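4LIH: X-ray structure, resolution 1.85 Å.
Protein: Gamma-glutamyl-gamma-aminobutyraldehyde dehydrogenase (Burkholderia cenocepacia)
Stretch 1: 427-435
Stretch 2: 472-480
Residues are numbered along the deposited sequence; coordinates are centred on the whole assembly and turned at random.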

# COMPACT_ATOMS: atom_id res chain seq x y z
N ALA A 427 4.94 -8.40 32.61
CA ALA A 427 4.67 -8.96 31.29
C ALA A 427 5.92 -8.84 30.43
O ALA A 427 6.34 -9.83 29.85
N ASN A 428 6.54 -7.66 30.42
CA ASN A 428 7.66 -7.43 29.51
C ASN A 428 9.00 -7.93 30.05
O ASN A 428 10.00 -7.84 29.36
N ASP A 429 9.03 -8.38 31.31
CA ASP A 429 10.30 -8.77 31.96
C ASP A 429 10.60 -10.22 31.59
O ASP A 429 10.42 -11.14 32.40
N THR A 430 11.05 -10.39 30.37
CA THR A 430 11.31 -11.69 29.82
C THR A 430 12.16 -11.52 28.55
O THR A 430 12.06 -10.48 27.89
N GLU A 431 12.95 -12.53 28.20
CA GLU A 431 13.66 -12.52 26.93
C GLU A 431 12.77 -12.95 25.77
O GLU A 431 13.17 -12.82 24.63
N TYR A 432 11.59 -13.49 26.08
CA TYR A 432 10.62 -13.87 25.07
C TYR A 432 9.74 -12.67 24.63
O TYR A 432 9.74 -11.61 25.30
N GLY A 433 9.01 -12.84 23.54
CA GLY A 433 8.13 -11.79 23.04
C GLY A 433 7.23 -12.26 21.92
O GLY A 433 7.10 -11.58 20.89
N LEU A 434 6.67 -13.45 22.07
CA LEU A 434 5.84 -14.01 21.00
C LEU A 434 4.41 -13.45 21.00
O LEU A 434 3.85 -13.13 19.95
N ALA A 435 3.84 -13.29 22.19
CA ALA A 435 2.49 -12.85 22.30
C ALA A 435 2.22 -12.38 23.69
O ALA A 435 3.03 -12.61 24.63
N PRO A 472 0.19 -10.95 10.81
CA PRO A 472 1.54 -11.53 10.96
C PRO A 472 1.78 -11.96 12.40
O PRO A 472 1.22 -11.36 13.29
N PHE A 473 2.59 -13.00 12.57
CA PHE A 473 2.72 -13.78 13.77
C PHE A 473 4.21 -14.12 13.94
O PHE A 473 4.83 -14.65 13.03
N GLY A 474 4.79 -13.78 15.08
CA GLY A 474 6.21 -14.05 15.29
C GLY A 474 6.77 -13.21 16.42
O GLY A 474 6.06 -12.49 17.06
N GLY A 475 8.06 -13.30 16.64
CA GLY A 475 8.65 -12.79 17.84
C GLY A 475 9.18 -11.35 17.81
O GLY A 475 9.56 -10.83 16.78
N TYR A 476 9.11 -10.73 18.98
CA TYR A 476 10.07 -9.72 19.44
C TYR A 476 11.15 -10.48 20.19
O TYR A 476 10.92 -11.62 20.68
N LYS A 477 12.32 -9.87 20.31
CA LYS A 477 13.38 -10.38 21.21
C LYS A 477 13.80 -11.82 20.83
O LYS A 477 14.13 -12.02 19.68
N GLN A 478 13.80 -12.78 21.75
CA GLN A 478 14.30 -14.11 21.44
C GLN A 478 13.20 -15.09 21.08
O GLN A 478 13.39 -16.31 21.22
N SER A 479 12.02 -14.59 20.69
CA SER A 479 10.93 -15.50 20.24
C SER A 479 10.89 -15.67 18.72
O SER A 479 9.94 -16.26 18.19
N GLY A 480 11.92 -15.20 18.03
CA GLY A 480 12.07 -15.45 16.57
C GLY A 480 12.16 -14.17 15.78
O GLY A 480 11.86 -13.11 16.29

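Which backbone groups of the first stretch are answered by the second? The carbonyls of Thr-430, Glu-431 and Gly-433 each accept a hydrogen bond across the contact. Gln-478 N donates to Glu-431 O at 2.9 Å, and Tyr-476 N donates to Gly-433 O, also at 2.9 Å and nearly straight at 171°. Between these two backbone links Lys-477 directs its CB toward the first stretch. Chi1 is m and chi2 t, chi3 lies between wells at -91°, and chi4 returns to t. This path carries the chain past the backbone of Tyr-432, whose O lies 3.3 Å from Lys-477 CE, and brings Lys-477 NZ to Thr-430 O, to which it donates at 2.8 Å. Asn-428 O is also near, 3.0 Å from Lys-477 NZ, but the angle is too poor for a hydrogen bond; that carbonyl instead accepts a weak one from Thr-430 N at 2.9 Å.

How does Ser-479 serve the turn at Gly-433? Its CB points toward the other stretch, and the m rotamer sets OG in line with the amide of Gly-433, so that Gly-433 N donates to Ser-479 OG at 2.8 Å with an angle of 172°. The same oxygen lies 3.3 Å from Leu-434 N, where poor geometry rules out a second such bond, and it is hydrogen-bonded elsewhere in the structure as well. Tyr-432, chi1 m, turns its CB away overall, yet that atom still packs 3.5 Å from Ser-479 OG, which sits at the edge of the ring. Gly-433 has no side chain, and the space is needed for Tyr-476: a CB there would point toward the second stretch and fall 2.8 Å from Tyr-476 CB, a clash.

What do the side chains of Glu-431 and Gln-478 add to the backbone bond between them? The CA-to-CB bonds of Glu-431 and Gln-478 both point sideways, and the side chains meet at their ends, where Gln-478 NE2 donates to Glu-431 OE1 at 3.2 Å. Glu-431 is m at chi1 and chi2; Gln-478 is m, then t. Together with the backbone bond, this pairs the two residues twice. Gln-478 OE1 is satisfied elsewhere in the structure, but Gln-478 O, 4.2 Å from Tyr-432 CD1, is buried by the contact and has no partner in the model. Within the first stretch, Thr-430, chi1 t, uses OG1 to accept from Tyr-432 N at 3.2 Å.

Where does the contact become apolar, and what does water do there? Leu-434, with chi1 t and chi2 p, sends its end nearer the second stretch than its sideways CB would suggest. Leu-434 CD1 rests 3.4 Å from Gly-474 C, while Leu-434 CD2 meets Phe-473 CZ at 4.3 Å; the Phe-473 side chain is in the t rotamer. Beside this packing, water 1 satisfies two backbone groups that do not meet directly: it donates to Leu-434 O at 2.8 Å and accepts from Gly-474 N at 2.9 Å, joining the stretches through a single molecule.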

# COMPACT_ATOMS: atom_id res chain seq x y z
CB ALA A 427 3.51 -8.25 30.63
CB ASN A 428 7.80 -5.95 29.19
CG ASN A 428 6.72 -5.44 28.26
OD1 ASN A 428 6.21 -6.18 27.43
ND2 ASN A 428 6.42 -4.15 28.37
CB ASP A 429 10.21 -8.64 33.47
CG ASP A 429 11.56 -8.85 34.19
OD1 ASP A 429 12.66 -8.83 33.56
OD2 ASP A 429 11.50 -9.00 35.42
CB THR A 430 10.00 -12.46 29.52
OG1 THR A 430 10.31 -13.72 28.96
CG2 THR A 430 9.10 -11.71 28.58
CB GLU A 431 14.94 -13.38 26.98
CG GLU A 431 16.12 -12.66 27.63
CD GLU A 431 16.31 -11.21 27.14
OE1 GLU A 431 16.75 -10.98 25.94
OE2 GLU A 431 15.99 -10.28 27.95
CB TYR A 432 9.76 -15.00 25.60
CG TYR A 432 10.51 -16.29 25.79
CD1 TYR A 432 11.12 -16.91 24.71
CD2 TYR A 432 10.62 -16.87 27.03
CE1 TYR A 432 11.79 -18.11 24.86
CE2 TYR A 432 11.29 -18.10 27.19
CZ TYR A 432 11.85 -18.71 26.12
OH TYR A 432 12.50 -19.94 26.32
CB LEU A 434 5.87 -15.55 21.05
CG LEU A 434 5.28 -16.24 19.81
CD1 LEU A 434 6.02 -15.70 18.57
CD2 LEU A 434 5.32 -17.78 19.85
CB ALA A 435 1.55 -13.97 21.89
CB PRO A 472 2.46 -10.37 10.59
CG PRO A 472 1.65 -9.11 10.82
CD PRO A 472 0.25 -9.48 10.52
CB PHE A 473 1.87 -15.05 13.61
CG PHE A 473 2.02 -16.03 14.70
CD1 PHE A 473 3.18 -16.76 14.84
CD2 PHE A 473 1.03 -16.16 15.64
CE1 PHE A 473 3.34 -17.65 15.88
CE2 PHE A 473 1.17 -17.06 16.70
CZ PHE A 473 2.32 -17.80 16.81
CB TYR A 476 9.41 -8.77 20.43
CG TYR A 476 8.53 -7.69 19.87
CD1 TYR A 476 7.57 -7.93 18.83
CD2 TYR A 476 8.58 -6.41 20.43
CE1 TYR A 476 6.74 -6.91 18.39
CE2 TYR A 476 7.76 -5.43 19.97
CZ TYR A 476 6.82 -5.68 19.00
OH TYR A 476 6.05 -4.65 18.54
CB LYS A 477 12.97 -10.23 22.68
CG LYS A 477 12.75 -8.76 23.10
CD LYS A 477 12.55 -8.61 24.60
CE LYS A 477 11.15 -8.68 25.05
NZ LYS A 477 10.91 -8.29 26.51
CB GLN A 478 15.14 -14.65 22.62
CG GLN A 478 16.23 -13.68 22.97
CD GLN A 478 17.43 -14.31 23.62
OE1 GLN A 478 17.81 -15.47 23.32
NE2 GLN A 478 18.06 -13.55 24.53
CB SER A 479 9.56 -15.07 20.75
OG SER A 479 9.42 -15.23 22.16
O HOH W 1 3.00 -13.80 17.38